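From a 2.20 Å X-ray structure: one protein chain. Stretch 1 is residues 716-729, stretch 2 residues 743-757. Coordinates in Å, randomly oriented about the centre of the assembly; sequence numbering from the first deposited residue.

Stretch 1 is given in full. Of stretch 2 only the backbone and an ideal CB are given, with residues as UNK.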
# COMPACT_ATOMS: atom_id res chain seq x y z
N TRP A 716 -50.65 35.28 -9.12
CA TRP A 716 -50.91 34.09 -9.94
C TRP A 716 -51.74 33.06 -9.18
O TRP A 716 -51.57 32.87 -7.97
CB TRP A 716 -49.59 33.46 -10.42
CG TRP A 716 -49.74 32.14 -11.15
CD1 TRP A 716 -50.10 30.94 -10.61
CD2 TRP A 716 -49.50 31.89 -12.55
NE1 TRP A 716 -50.12 29.97 -11.58
CE2 TRP A 716 -49.75 30.53 -12.78
CE3 TRP A 716 -49.10 32.69 -13.62
CZ2 TRP A 716 -49.61 29.94 -14.03
CZ3 TRP A 716 -48.96 32.11 -14.87
CH2 TRP A 716 -49.21 30.74 -15.07
N ARG A 717 -52.65 32.43 -9.90
CA ARG A 717 -53.37 31.24 -9.46
C ARG A 717 -53.64 30.42 -10.71
O ARG A 717 -54.12 30.95 -11.72
CB ARG A 717 -54.68 31.59 -8.77
CG ARG A 717 -54.66 32.88 -7.97
CD ARG A 717 -55.13 32.70 -6.54
NE ARG A 717 -55.23 33.99 -5.85
CZ ARG A 717 -55.54 34.12 -4.57
NH1 ARG A 717 -55.76 33.05 -3.82
NH2 ARG A 717 -55.62 35.33 -4.02
N SER A 718 -53.31 29.13 -10.65
CA SER A 718 -53.35 28.22 -11.79
C SER A 718 -54.56 27.27 -11.64
O SER A 718 -54.90 26.88 -10.52
CB SER A 718 -52.06 27.41 -11.80
OG SER A 718 -52.03 26.50 -12.87
N VAL A 719 -55.19 26.89 -12.76
CA VAL A 719 -56.44 26.12 -12.71
C VAL A 719 -56.56 24.99 -13.74
O VAL A 719 -56.17 25.13 -14.90
CB VAL A 719 -57.67 27.02 -12.96
CG1 VAL A 719 -58.86 26.50 -12.18
CG2 VAL A 719 -57.38 28.46 -12.60
N LYS A 720 -57.18 23.88 -13.34
CA LYS A 720 -57.60 22.88 -14.31
C LYS A 720 -59.11 22.68 -14.26
O LYS A 720 -59.69 22.54 -13.18
CB LYS A 720 -56.84 21.56 -14.11
CG LYS A 720 -55.33 21.69 -14.35
CD LYS A 720 -54.64 20.34 -14.35
CE LYS A 720 -53.13 20.50 -14.22
NZ LYS A 720 -52.42 19.22 -13.88
N LEU A 721 -59.75 22.69 -15.43
CA LEU A 721 -61.20 22.77 -15.48
C LEU A 721 -61.91 21.74 -16.37
O LEU A 721 -63.15 21.72 -16.41
CB LEU A 721 -61.63 24.17 -15.91
CG LEU A 721 -61.22 25.33 -15.01
CD1 LEU A 721 -61.47 26.66 -15.72
CD2 LEU A 721 -61.99 25.24 -13.70
N SER A 722 -61.14 20.89 -17.06
CA SER A 722 -61.73 19.94 -18.00
C SER A 722 -62.35 18.75 -17.27
O SER A 722 -62.14 18.57 -16.08
CB SER A 722 -60.71 19.46 -19.04
OG SER A 722 -59.70 18.65 -18.45
N GLY A 723 -63.12 17.95 -18.00
CA GLY A 723 -63.79 16.80 -17.42
C GLY A 723 -65.00 17.17 -16.58
O GLY A 723 -65.51 16.34 -15.83
N ASN A 724 -65.46 18.41 -16.68
CA ASN A 724 -66.65 18.83 -15.96
C ASN A 724 -67.84 19.05 -16.90
O ASN A 724 -67.67 19.50 -18.02
CB ASN A 724 -66.38 20.10 -15.15
CG ASN A 724 -65.54 19.83 -13.91
OD1 ASN A 724 -66.06 19.40 -12.89
ND2 ASN A 724 -64.24 20.10 -14.00
N PRO A 725 -69.06 18.72 -16.43
CA PRO A 725 -70.27 18.92 -17.26
C PRO A 725 -70.71 20.38 -17.27
O PRO A 725 -71.75 20.71 -16.68
CB PRO A 725 -71.32 18.06 -16.55
CG PRO A 725 -70.88 18.01 -15.13
CD PRO A 725 -69.35 18.04 -15.16
N TRP A 726 -69.94 21.23 -17.94
CA TRP A 726 -70.22 22.66 -17.97
C TRP A 726 -71.57 22.99 -18.64
O TRP A 726 -71.89 22.45 -19.71
CB TRP A 726 -69.08 23.43 -18.63
CG TRP A 726 -67.77 23.24 -17.92
CD1 TRP A 726 -66.67 22.58 -18.38
CD2 TRP A 726 -67.43 23.70 -16.60
NE1 TRP A 726 -65.67 22.61 -17.44
CE2 TRP A 726 -66.11 23.29 -16.34
CE3 TRP A 726 -68.13 24.43 -15.62
CZ2 TRP A 726 -65.46 23.59 -15.13
CZ3 TRP A 726 -67.48 24.71 -14.43
CH2 TRP A 726 -66.16 24.29 -14.19
N MET A 727 -72.35 23.84 -17.99
CA MET A 727 -73.63 24.31 -18.52
C MET A 727 -73.39 25.61 -19.28
O MET A 727 -73.24 26.67 -18.68
CB MET A 727 -74.63 24.53 -17.38
CG MET A 727 -75.96 25.16 -17.79
SD MET A 727 -76.95 24.09 -18.85
CE MET A 727 -76.79 22.51 -18.01
N CYS A 728 -73.32 25.50 -20.60
CA CYS A 728 -73.00 26.64 -21.45
C CYS A 728 -74.25 27.35 -21.99
O CYS A 728 -74.63 27.19 -23.14
CB CYS A 728 -72.04 26.23 -22.58
SG CYS A 728 -70.44 25.57 -21.92
N ASP A 729 -74.90 28.11 -21.11
CA ASP A 729 -75.94 29.03 -21.51
C ASP A 729 -75.56 30.41 -21.02
O ASP A 729 -74.39 30.69 -20.79
CB ASP A 729 -77.30 28.61 -20.93
CG ASP A 729 -77.24 28.35 -19.44
OD1 ASP A 729 -76.16 28.55 -18.83
OD2 ASP A 729 -78.27 27.94 -18.87
N UNK A 743 -55.32 31.99 -21.13
CA UNK A 743 -54.55 30.96 -21.76
C UNK A 743 -53.43 30.42 -20.84
O UNK A 743 -53.14 29.22 -20.87
CB UNK A 743 -53.96 31.50 -23.06
N UNK A 744 -52.82 31.30 -20.04
CA UNK A 744 -51.71 30.92 -19.15
C UNK A 744 -52.12 30.11 -17.91
O UNK A 744 -51.40 29.20 -17.51
CB UNK A 744 -50.99 32.19 -18.69
N UNK A 745 -53.25 30.43 -17.29
CA UNK A 745 -53.66 29.77 -16.06
C UNK A 745 -54.44 28.46 -16.25
O UNK A 745 -54.68 27.75 -15.28
CB UNK A 745 -54.51 30.74 -15.24
N UNK A 746 -54.88 28.16 -17.47
CA UNK A 746 -55.75 27.00 -17.66
C UNK A 746 -55.14 26.03 -18.66
O UNK A 746 -55.37 26.14 -19.87
CB UNK A 746 -57.14 27.44 -18.13
N UNK A 747 -54.35 25.10 -18.15
CA UNK A 747 -53.59 24.18 -18.98
C UNK A 747 -54.46 23.34 -19.88
O UNK A 747 -54.09 23.06 -21.02
CB UNK A 747 -52.74 23.26 -18.10
N UNK A 748 -55.63 22.94 -19.38
CA UNK A 748 -56.53 22.07 -20.14
C UNK A 748 -57.72 22.83 -20.73
O UNK A 748 -58.82 22.30 -20.85
CB UNK A 748 -57.04 20.94 -19.24
N UNK A 749 -57.48 24.07 -21.12
CA UNK A 749 -58.54 24.91 -21.68
C UNK A 749 -59.20 24.26 -22.90
O UNK A 749 -60.41 24.29 -23.03
CB UNK A 749 -57.98 26.28 -22.06
N UNK A 750 -58.40 23.65 -23.76
CA UNK A 750 -58.91 23.05 -25.00
C UNK A 750 -59.77 21.80 -24.78
O UNK A 750 -60.50 21.40 -25.68
CB UNK A 750 -57.73 22.69 -25.91
N UNK A 751 -59.68 21.21 -23.59
CA UNK A 751 -60.45 20.00 -23.28
C UNK A 751 -61.74 20.26 -22.50
O UNK A 751 -62.48 19.33 -22.17
CB UNK A 751 -59.57 19.03 -22.48
N UNK A 752 -62.01 21.53 -22.19
CA UNK A 752 -63.29 21.88 -21.58
C UNK A 752 -64.45 21.67 -22.58
O UNK A 752 -64.38 22.08 -23.75
CB UNK A 752 -63.26 23.33 -21.09
N UNK A 753 -65.50 21.02 -22.11
CA UNK A 753 -66.64 20.64 -22.94
C UNK A 753 -67.92 21.25 -22.38
O UNK A 753 -68.12 21.26 -21.17
CB UNK A 753 -66.77 19.12 -23.02
N UNK A 754 -68.75 21.77 -23.27
CA UNK A 754 -70.13 22.16 -22.98
C UNK A 754 -71.05 20.98 -23.26
O UNK A 754 -71.05 20.44 -24.36
CB UNK A 754 -70.54 23.38 -23.81
N UNK A 755 -71.85 20.58 -22.27
CA UNK A 755 -72.62 19.35 -22.42
C UNK A 755 -74.12 19.53 -22.70
O UNK A 755 -74.96 19.04 -21.97
CB UNK A 755 -72.46 18.52 -21.15
N UNK A 756 -74.45 20.22 -23.79
CA UNK A 756 -75.84 20.40 -24.20
C UNK A 756 -76.15 19.96 -25.64
O UNK A 756 -76.49 20.79 -26.48
CB UNK A 756 -76.22 21.87 -24.04
N UNK A 757 -76.04 18.66 -25.91
CA UNK A 757 -76.37 18.14 -27.24
C UNK A 757 -76.70 16.65 -27.20
O UNK A 757 -75.92 15.84 -26.72
CB UNK A 757 -75.21 18.39 -28.21

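Position 743 lies out of reach of stretch 1, with nothing within 5.5 Å of its ideal CB, so stretch 1 sets no preference; the residue is Phe743. At 744 the CB points sideways and sits 4.3 Å from Trp716 CH2. Many side chains could lie beside this indole, apolar or long and polar alike. Glu744 is found, its CB near the ring and its carboxylate end leading away.

The CB of 745 also points sideways, 3.6 Å from Arg717 O, a carbonyl that invites a donor. A long side chain running back along the strand, such as Lys, Arg or Gln, could supply one. The residue is Arg745, whose NH1 donates to Arg717 O at 3.2 Å. Its backbone contributes as well, Val719 N donating to Arg745 O at 2.7 Å.

At 746 the CB lies 5.0 Å from Leu721 CD1, and the extended backbone suits Val, Ile or Leu. Ile746 places its CG2 4.1 Å from Leu721 CD1, while its CA approaches Val719 O at 3.4 Å in a CA-H...O contact. A type I turn begins here and ends at 749. Position 747, inside the turn, has phi/psi of -61/-36°, open to any residue, and a CB there would have room. Gly747 is therefore not demanded by stretch 1.

Position 748 is the most telling. Its CB points toward stretch 1, 3.6 Å from Ser722 OG, and the amides of Leu721 and Ser722 lie nearby with the hydroxyl. Three donors around one short side chain call for an acceptor; Asp fits best, with Asn a lesser alternative. Asp748 receives Leu721 N on OD1 at 3.0 Å, while its OD2 accepts Ser722 N at 2.9 Å and Ser722 OG at 2.6 Å.

At 749 and 750 the CB points away, and polar residues are as suitable as any; Arg749 and Asn750 occupy them. The CB of 751 lies 3.6 Å from Ser722 CB, leaving an outward path for a flexible side chain. Glu751 takes it, and water 1 links its carbonyl to Gly723 N.

The CB of 752 is 4.4 Å from Trp726 CD1 and near Leu721, an apolar setting for Met, Leu or Ile. Met752 puts SD 3.8 Å from Leu721 CB and lays CE over one face of the Trp726 indole, 4.3 Å from the centroid of the five-membered ring. Position 753 points sideways with little to meet, so many residues would suit; the end of Met753 leads away, and water 2 joins its N to Asn724 O.

At 754 the ideal CB is 2.9 Å from Cys728 SG, too close for anything but a covalent partner. Cys754 forms the disulfide, SG to Cys728 SG 2.0 Å.

The CB of 755 points toward Pro725, favouring a small apolar side chain. Val755 sets CG2 3.8 Å from Pro725 CB, and its N donates to Trp726 O at 3.2 Å. Position 756 points toward stretch 1 near Met727, where polar or apolar residues could serve; Asn756 is poorly ordered. Position 757 is out of reach, so any residue suits; it is Ala757.

Stretch 2, residues 743-757: FERIGDRNEMMCVNA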
# COMPACT_ATOMS: atom_id res chain seq x y z
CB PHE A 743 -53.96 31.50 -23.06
CG PHE A 743 -52.66 30.87 -23.42
CD1 PHE A 743 -52.63 29.61 -23.99
CD2 PHE A 743 -51.47 31.54 -23.19
CE1 PHE A 743 -51.42 29.02 -24.31
CE2 PHE A 743 -50.28 30.97 -23.51
CZ PHE A 743 -50.25 29.70 -24.06
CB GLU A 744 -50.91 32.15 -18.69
CG GLU A 744 -50.25 32.93 -19.81
CD GLU A 744 -51.15 34.04 -20.37
OE1 GLU A 744 -52.36 34.04 -20.10
OE2 GLU A 744 -50.63 34.92 -21.09
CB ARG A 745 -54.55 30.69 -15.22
CG ARG A 745 -53.99 32.05 -14.96
CD ARG A 745 -55.04 32.91 -14.30
NE ARG A 745 -54.61 34.30 -14.18
CZ ARG A 745 -53.71 34.72 -13.31
NH1 ARG A 745 -53.14 33.86 -12.48
NH2 ARG A 745 -53.36 36.00 -13.27
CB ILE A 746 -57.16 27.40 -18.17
CG1 ILE A 746 -57.75 28.56 -17.37
CG2 ILE A 746 -58.12 26.21 -18.08
CD1 ILE A 746 -59.03 29.10 -18.00
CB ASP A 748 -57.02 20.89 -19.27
CG ASP A 748 -57.79 21.35 -18.03
OD1 ASP A 748 -57.90 22.58 -17.81
OD2 ASP A 748 -58.26 20.48 -17.27
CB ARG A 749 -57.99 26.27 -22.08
CG ARG A 749 -59.06 27.21 -22.54
CD ARG A 749 -58.52 28.58 -22.77
NE ARG A 749 -57.57 28.62 -23.87
CZ ARG A 749 -57.14 29.74 -24.42
NH1 ARG A 749 -57.58 30.93 -23.97
NH2 ARG A 749 -56.28 29.69 -25.43
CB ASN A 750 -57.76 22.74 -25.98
CG ASN A 750 -57.07 23.99 -26.50
OD1 ASN A 750 -57.72 24.93 -26.97
ND2 ASN A 750 -55.74 24.00 -26.43
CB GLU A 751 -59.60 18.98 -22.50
CG GLU A 751 -58.64 18.19 -23.37
CD GLU A 751 -57.52 19.06 -23.93
OE1 GLU A 751 -56.83 19.73 -23.13
OE2 GLU A 751 -57.35 19.08 -25.17
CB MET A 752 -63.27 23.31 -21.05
CG MET A 752 -62.25 23.52 -19.94
SD MET A 752 -62.07 25.28 -19.56
CE MET A 752 -63.67 25.65 -18.82
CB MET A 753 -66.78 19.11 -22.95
CG MET A 753 -65.59 18.38 -23.52
SD MET A 753 -65.22 18.86 -25.24
CE MET A 753 -66.57 18.10 -26.11
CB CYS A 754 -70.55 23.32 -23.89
SG CYS A 754 -69.65 24.85 -23.65
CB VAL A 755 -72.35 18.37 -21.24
CG1 VAL A 755 -70.85 18.05 -21.17
CG2 VAL A 755 -72.83 18.94 -19.91
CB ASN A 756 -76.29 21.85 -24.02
CG ASN A 756 -76.36 22.27 -22.57
OD1 ASN A 756 -76.52 21.43 -21.68
ND2 ASN A 756 -76.24 23.57 -22.33
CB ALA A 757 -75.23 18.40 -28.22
O HOH W 1 -64.18 17.28 -20.49
O HOH W 2 -65.24 19.86 -19.51
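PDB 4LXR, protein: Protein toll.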